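Mandelate racemase/muconate lactonizing enzyme-like protein (Roseovarius sp. TM1035, PDB 3RCY) probably acts as an isomerase of the mandelate racemase/muconate lactonizing enzyme group, binding a magnesium ion in its barrel domain, its natural substrate not established. Local coordinates at residues A[115-129]-A[323-337]. Residues are numbered along the deposited sequence; the frame is centred on the assembly and turned at random.
Sequences WALLGGKMNPRIRAY and VHFAASIPNILMCES
The side-chain amide of Asn123 sits under the C-terminal end of helix 316-327, where its ND2 donates to Ala326 O and Ile329 O, each at 2.8 Å. Ile329 O lies in the amide plane and Ala326 O tilts from it, so the pair of bonds fixes the rotation of the group; CG2 of Ile332 packs against the amide. Ala327 O accepts two backbone donors, Met122 N and the more tilted Asn123 N. A water joins Asn123 OD1 to Pro330 O. With alanine at Asn123, the carbonyls of Ala326 and Ile329 would probably lose their shared side-chain donor and the water its OD1 partner, in a buried turn. On one flank Trp115 N bonds to His324 ND1, the indole and imidazole meeting rim to rim, while Trp115 CB packs on Ala327 CB; His324 NE2 bonds to Leu366 O, consistent with ND1 as acceptor. On the other, Ile126 drops CD1 among Val323, Ala326 and Ala327 and lays CG2 3.8 Å from Cys335 SG.

Strands 126-129 and 335-336 run parallel, tied by Cys335 N to Arg127 O, Tyr129 N to Cys335 O and Ser337 N to Tyr129 O. Met334 CE lies over the centre of one face of the Arg127 guanidinium, 3.6 Å from CZ, its SD making an oblique Met-aromatic contact with Tyr129. CG of Tyr129 stands between its backbone N and carbonyl carbon (chi1 80°), which brings the ring over the neighbouring strand for a CH-pi contact with Glu336 CA, 3.8 Å from the ring centroid. Farther out, Asp205 and Thr163 hold the guanidinium, and Lys166 binds both Tyr129 OH and Glu336, whose side chain lies about 5 Å from the magnesium ion. The parallel pairing of first and last strands closes the modified TIM barrel characteristic of the enolase superfamily.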
loop_
_atom_site.group_PDB
_atom_site.type_symbol
_atom_site.label_atom_id
_atom_site.label_comp_id
_atom_site.label_asym_id
_atom_site.label_seq_id
_atom_site.Cartn_x
_atom_site.Cartn_y
_atom_site.Cartn_z
ATOM N N TRP A 115 5.659 37.326 -18.100
ATOM C CA TRP A 115 5.436 37.007 -16.672
ATOM C C TRP A 115 4.235 37.744 -16.069
ATOM O O TRP A 115 3.551 37.205 -15.188
ATOM C CB TRP A 115 6.701 37.219 -15.806
ATOM C CG TRP A 115 7.272 38.613 -15.810
ATOM C CD1 TRP A 115 8.377 39.039 -16.492
ATOM C CD2 TRP A 115 6.789 39.757 -15.081
ATOM N NE1 TRP A 115 8.603 40.371 -16.247
ATOM C CE2 TRP A 115 7.645 40.838 -15.387
ATOM C CE3 TRP A 115 5.716 39.973 -14.205
ATOM C CZ2 TRP A 115 7.455 42.123 -14.860
ATOM C CZ3 TRP A 115 5.523 41.247 -13.684
ATOM C CH2 TRP A 115 6.396 42.307 -14.012
ATOM N N ALA A 116 3.980 38.969 -16.540
ATOM C CA ALA A 116 2.856 39.763 -16.042
ATOM C C ALA A 116 1.511 39.122 -16.401
ATOM O O ALA A 116 0.510 39.369 -15.725
ATOM C CB ALA A 116 2.927 41.220 -16.547
ATOM N N LEU A 117 1.506 38.289 -17.449
ATOM C CA LEU A 117 0.301 37.574 -17.884
ATOM C C LEU A 117 0.124 36.222 -17.182
ATOM O O LEU A 117 -0.905 35.563 -17.339
ATOM C CB LEU A 117 0.308 37.367 -19.417
ATOM C CG LEU A 117 0.588 38.587 -20.313
ATOM C CD1 LEU A 117 0.590 38.204 -21.796
ATOM C CD2 LEU A 117 -0.390 39.757 -20.050
ATOM N N LEU A 118 1.128 35.819 -16.416
ATOM C CA LEU A 118 1.159 34.483 -15.814
ATOM C C LEU A 118 0.930 34.500 -14.302
ATOM O O LEU A 118 1.451 33.644 -13.586
ATOM C CB LEU A 118 2.498 33.794 -16.133
ATOM C CG LEU A 118 2.900 33.593 -17.596
ATOM C CD1 LEU A 118 4.334 33.052 -17.674
ATOM C CD2 LEU A 118 1.917 32.659 -18.331
ATOM N N GLY A 119 0.137 35.457 -13.823
ATOM C CA GLY A 119 -0.118 35.597 -12.377
ATOM C C GLY A 119 0.792 36.637 -11.752
ATOM O O GLY A 119 0.815 36.806 -10.521
ATOM N N GLY A 120 1.564 37.318 -12.601
ATOM C CA GLY A 120 2.406 38.429 -12.164
ATOM C C GLY A 120 3.758 38.027 -11.591
ATOM O O GLY A 120 4.204 36.886 -11.738
ATOM N N LYS A 121 4.411 38.972 -10.930
ATOM C CA LYS A 121 5.775 38.756 -10.481
ATOM C C LYS A 121 5.808 38.106 -9.109
ATOM O O LYS A 121 5.240 38.637 -8.150
ATOM C CB LYS A 121 6.542 40.079 -10.454
ATOM C CG LYS A 121 8.042 39.932 -10.180
ATOM C CD LYS A 121 8.714 41.292 -10.105
ATOM C CE LYS A 121 8.997 41.833 -11.492
ATOM N NZ LYS A 121 9.049 43.325 -11.473
ATOM N N MET A 122 6.462 36.953 -9.024
ATOM C CA MET A 122 6.815 36.367 -7.731
ATOM C C MET A 122 8.257 36.690 -7.363
ATOM O O MET A 122 8.576 36.892 -6.192
ATOM C CB MET A 122 6.637 34.841 -7.729
ATOM C CG MET A 122 5.257 34.340 -7.329
ATOM S SD MET A 122 4.549 35.060 -5.821
ATOM C CE MET A 122 5.776 34.687 -4.581
ATOM N N ASN A 123 9.126 36.722 -8.369
ATOM C CA ASN A 123 10.567 36.734 -8.147
ATOM C C ASN A 123 11.286 37.882 -8.851
ATOM O O ASN A 123 11.547 37.798 -10.055
ATOM C CB ASN A 123 11.166 35.391 -8.585
ATOM C CG ASN A 123 10.427 34.222 -7.987
ATOM O OD1 ASN A 123 10.449 34.033 -6.777
ATOM N ND2 ASN A 123 9.736 33.451 -8.825
ATOM N N PRO A 124 11.619 38.948 -8.098
ATOM C CA PRO A 124 12.367 40.088 -8.649
ATOM C C PRO A 124 13.774 39.706 -9.145
ATOM O O PRO A 124 14.298 40.368 -10.033
ATOM C CB PRO A 124 12.448 41.071 -7.471
ATOM C CG PRO A 124 11.363 40.656 -6.528
ATOM C CD PRO A 124 11.250 39.161 -6.685
ATOM N N ARG A 125 14.375 38.667 -8.563
ATOM C CA ARG A 125 15.634 38.112 -9.060
ATOM C C ARG A 125 15.582 36.570 -9.021
ATOM O O ARG A 125 15.191 35.964 -8.004
ATOM C CB ARG A 125 16.852 38.641 -8.276
ATOM C CG ARG A 125 17.120 40.154 -8.419
ATOM C CD ARG A 125 18.609 40.483 -8.640
ATOM N NE ARG A 125 19.025 40.258 -10.025
ATOM C CZ ARG A 125 20.273 40.381 -10.482
ATOM N NH1 ARG A 125 20.532 40.143 -11.765
ATOM N NH2 ARG A 125 21.268 40.730 -9.668
ATOM N N ILE A 126 15.961 35.963 -10.139
ATOM C CA ILE A 126 15.909 34.515 -10.297
ATOM C C ILE A 126 17.316 33.931 -10.156
ATOM O O ILE A 126 18.247 34.354 -10.839
ATOM C CB ILE A 126 15.295 34.134 -11.666
ATOM C CG1 ILE A 126 13.865 34.700 -11.782
ATOM C CG2 ILE A 126 15.330 32.622 -11.878
ATOM C CD1 ILE A 126 13.378 34.913 -13.225
ATOM N N ARG A 127 17.466 32.974 -9.252
ATOM C CA ARG A 127 18.735 32.287 -9.053
ATOM C C ARG A 127 19.123 31.518 -10.318
ATOM O O ARG A 127 18.314 30.762 -10.859
ATOM C CB ARG A 127 18.613 31.335 -7.872
ATOM C CG ARG A 127 19.912 30.754 -7.398
ATOM C CD ARG A 127 19.682 29.914 -6.144
ATOM N NE ARG A 127 20.904 29.221 -5.759
ATOM C CZ ARG A 127 20.971 28.220 -4.889
ATOM N NH1 ARG A 127 19.872 27.759 -4.303
ATOM N NH2 ARG A 127 22.147 27.669 -4.618
ATOM N N ALA A 128 20.350 31.731 -10.790
ATOM C CA ALA A 128 20.849 31.052 -11.987
ATOM C C ALA A 128 21.932 30.041 -11.642
ATOM O O ALA A 128 22.585 30.141 -10.597
ATOM C CB ALA A 128 21.394 32.075 -13.002
ATOM N N TYR A 129 22.130 29.072 -12.526
ATOM C CA TYR A 129 23.299 28.199 -12.430
ATOM C C TYR A 129 23.840 27.871 -13.816
ATOM O O TYR A 129 23.173 28.103 -14.827
ATOM C CB TYR A 129 22.974 26.913 -11.660
ATOM C CG TYR A 129 22.258 25.815 -12.440
ATOM C CD1 TYR A 129 20.868 25.721 -12.418
ATOM C CD2 TYR A 129 22.974 24.844 -13.159
ATOM C CE1 TYR A 129 20.202 24.711 -13.094
ATOM C CE2 TYR A 129 22.315 23.822 -13.847
ATOM C CZ TYR A 129 20.924 23.763 -13.805
ATOM O OH TYR A 129 20.244 22.772 -14.466
ATOM N N VAL A 323 12.759 32.182 -18.196
ATOM C CA VAL A 323 12.871 33.312 -17.283
ATOM C C VAL A 323 11.504 33.893 -16.930
ATOM O O VAL A 323 11.218 34.129 -15.752
ATOM C CB VAL A 323 13.848 34.391 -17.831
ATOM C CG1 VAL A 323 13.767 35.683 -17.016
ATOM C CG2 VAL A 323 15.284 33.844 -17.824
ATOM N N HIS A 324 10.654 34.108 -17.937
ATOM C CA HIS A 324 9.282 34.573 -17.679
ATOM C C HIS A 324 8.460 33.587 -16.843
ATOM O O HIS A 324 7.712 33.989 -15.932
ATOM C CB HIS A 324 8.585 34.894 -19.001
ATOM C CG HIS A 324 9.098 36.147 -19.624
ATOM N ND1 HIS A 324 8.612 37.391 -19.288
ATOM C CD2 HIS A 324 10.119 36.359 -20.489
ATOM C CE1 HIS A 324 9.278 38.315 -19.957
ATOM N NE2 HIS A 324 10.207 37.716 -20.684
ATOM N N PHE A 325 8.594 32.304 -17.175
ATOM C CA PHE A 325 7.975 31.227 -16.414
ATOM C C PHE A 325 8.434 31.295 -14.954
ATOM O O PHE A 325 7.607 31.372 -14.037
ATOM C CB PHE A 325 8.334 29.875 -17.049
ATOM C CG PHE A 325 7.960 28.673 -16.214
ATOM C CD1 PHE A 325 6.625 28.352 -15.978
ATOM C CD2 PHE A 325 8.948 27.844 -15.696
ATOM C CE1 PHE A 325 6.281 27.237 -15.214
ATOM C CE2 PHE A 325 8.613 26.715 -14.933
ATOM C CZ PHE A 325 7.268 26.421 -14.692
ATOM N N ALA A 326 9.752 31.296 -14.756
ATOM C CA ALA A 326 10.365 31.345 -13.421
ATOM C C ALA A 326 9.976 32.591 -12.624
ATOM O O ALA A 326 9.779 32.510 -11.411
ATOM C CB ALA A 326 11.872 31.264 -13.541
ATOM N N ALA A 327 9.876 33.738 -13.302
ATOM C CA ALA A 327 9.513 35.003 -12.642
ATOM C C ALA A 327 8.128 34.943 -11.982
ATOM O O ALA A 327 7.869 35.661 -11.005
ATOM C CB ALA A 327 9.557 36.144 -13.632
ATOM N N SER A 328 7.269 34.061 -12.501
ATOM C CA SER A 328 5.844 34.028 -12.144
ATOM C C SER A 328 5.442 32.937 -11.151
ATOM O O SER A 328 4.276 32.879 -10.740
ATOM C CB SER A 328 5.002 33.871 -13.414
ATOM O OG SER A 328 5.073 32.532 -13.896
ATOM N N ILE A 329 6.375 32.065 -10.771
ATOM C CA ILE A 329 6.031 30.955 -9.870
ATOM C C ILE A 329 6.646 31.102 -8.477
ATOM O O ILE A 329 7.786 31.546 -8.342
ATOM C CB ILE A 329 6.382 29.573 -10.481
ATOM C CG1 ILE A 329 7.901 29.440 -10.693
ATOM C CG2 ILE A 329 5.574 29.346 -11.792
ATOM C CD1 ILE A 329 8.367 28.032 -11.022
ATOM N N PRO A 330 5.884 30.745 -7.430
ATOM C CA PRO A 330 6.450 30.835 -6.089
ATOM C C PRO A 330 7.456 29.724 -5.804
ATOM O O PRO A 330 8.359 29.916 -4.995
ATOM C CB PRO A 330 5.218 30.721 -5.169
ATOM C CG PRO A 330 4.197 30.015 -5.970
ATOM C CD PRO A 330 4.445 30.396 -7.411
ATOM N N ASN A 331 7.334 28.597 -6.503
ATOM C CA ASN A 331 8.196 27.435 -6.254
ATOM C C ASN A 331 9.348 27.269 -7.259
ATOM O O ASN A 331 9.607 26.170 -7.759
ATOM C CB ASN A 331 7.356 26.142 -6.118
ATOM C CG ASN A 331 6.492 25.854 -7.355
ATOM O OD1 ASN A 331 6.051 26.761 -8.048
ATOM N ND2 ASN A 331 6.230 24.583 -7.606
ATOM N N ILE A 332 10.028 28.367 -7.561
ATOM C CA ILE A 332 11.233 28.332 -8.403
ATOM C C ILE A 332 12.437 27.971 -7.545
ATOM O O ILE A 332 12.614 28.527 -6.458
ATOM C CB ILE A 332 11.497 29.700 -9.127
ATOM C CG1 ILE A 332 12.709 29.612 -10.072
ATOM C CG2 ILE A 332 11.739 30.830 -8.119
ATOM C CD1 ILE A 332 12.566 28.596 -11.202
ATOM N N LEU A 333 13.267 27.048 -8.030
ATOM C CA LEU A 333 14.558 26.777 -7.393
ATOM C C LEU A 333 15.657 27.601 -8.072
ATOM O O LEU A 333 16.246 28.481 -7.452
ATOM C CB LEU A 333 14.896 25.276 -7.430
ATOM C CG LEU A 333 16.274 24.810 -6.922
ATOM C CD1 LEU A 333 16.619 25.323 -5.497
ATOM C CD2 LEU A 333 16.320 23.302 -6.970
ATOM N N MET A 334 15.925 27.314 -9.345
ATOM C CA MET A 334 16.939 28.041 -10.110
ATOM C C MET A 334 16.765 27.806 -11.616
ATOM O O MET A 334 16.069 26.869 -12.018
ATOM C CB MET A 334 18.354 27.646 -9.651
ATOM C CG MET A 334 18.666 26.145 -9.742
ATOM S SD MET A 334 20.302 25.716 -9.099
ATOM C CE MET A 334 20.043 25.770 -7.324
ATOM N N CYS A 335 17.379 28.665 -12.434
ATOM C CA CYS A 335 17.321 28.538 -13.895
ATOM C C CYS A 335 18.678 28.202 -14.480
ATOM O O CYS A 335 19.635 28.965 -14.326
ATOM C CB CYS A 335 16.809 29.829 -14.545
ATOM S SG CYS A 335 15.028 29.981 -14.535
ATOM N N GLU A 336 18.756 27.062 -15.161
ATOM C CA GLU A 336 19.942 26.689 -15.937
ATOM C C GLU A 336 20.226 27.776 -16.973
ATOM O O GLU A 336 19.306 28.278 -17.603
ATOM C CB GLU A 336 19.695 25.342 -16.631
ATOM C CG GLU A 336 20.934 24.663 -17.202
ATOM C CD GLU A 336 20.710 23.173 -17.493
ATOM O OE1 GLU A 336 19.541 22.732 -17.568
ATOM O OE2 GLU A 336 21.715 22.437 -17.646
ATOM N N SER A 337 21.501 28.126 -17.136
ATOM C CA SER A 337 21.913 29.183 -18.052
ATOM C C SER A 337 23.216 28.825 -18.768
ATOM O O SER A 337 24.046 28.065 -18.250
ATOM C CB SER A 337 22.064 30.517 -17.303
ATOM O OG SER A 337 20.897 30.813 -16.539
HETATM O O HOH W 1 9.193 32.649 -4.784
HETATM O O HOH W 2 16.868 28.700 -4.462
#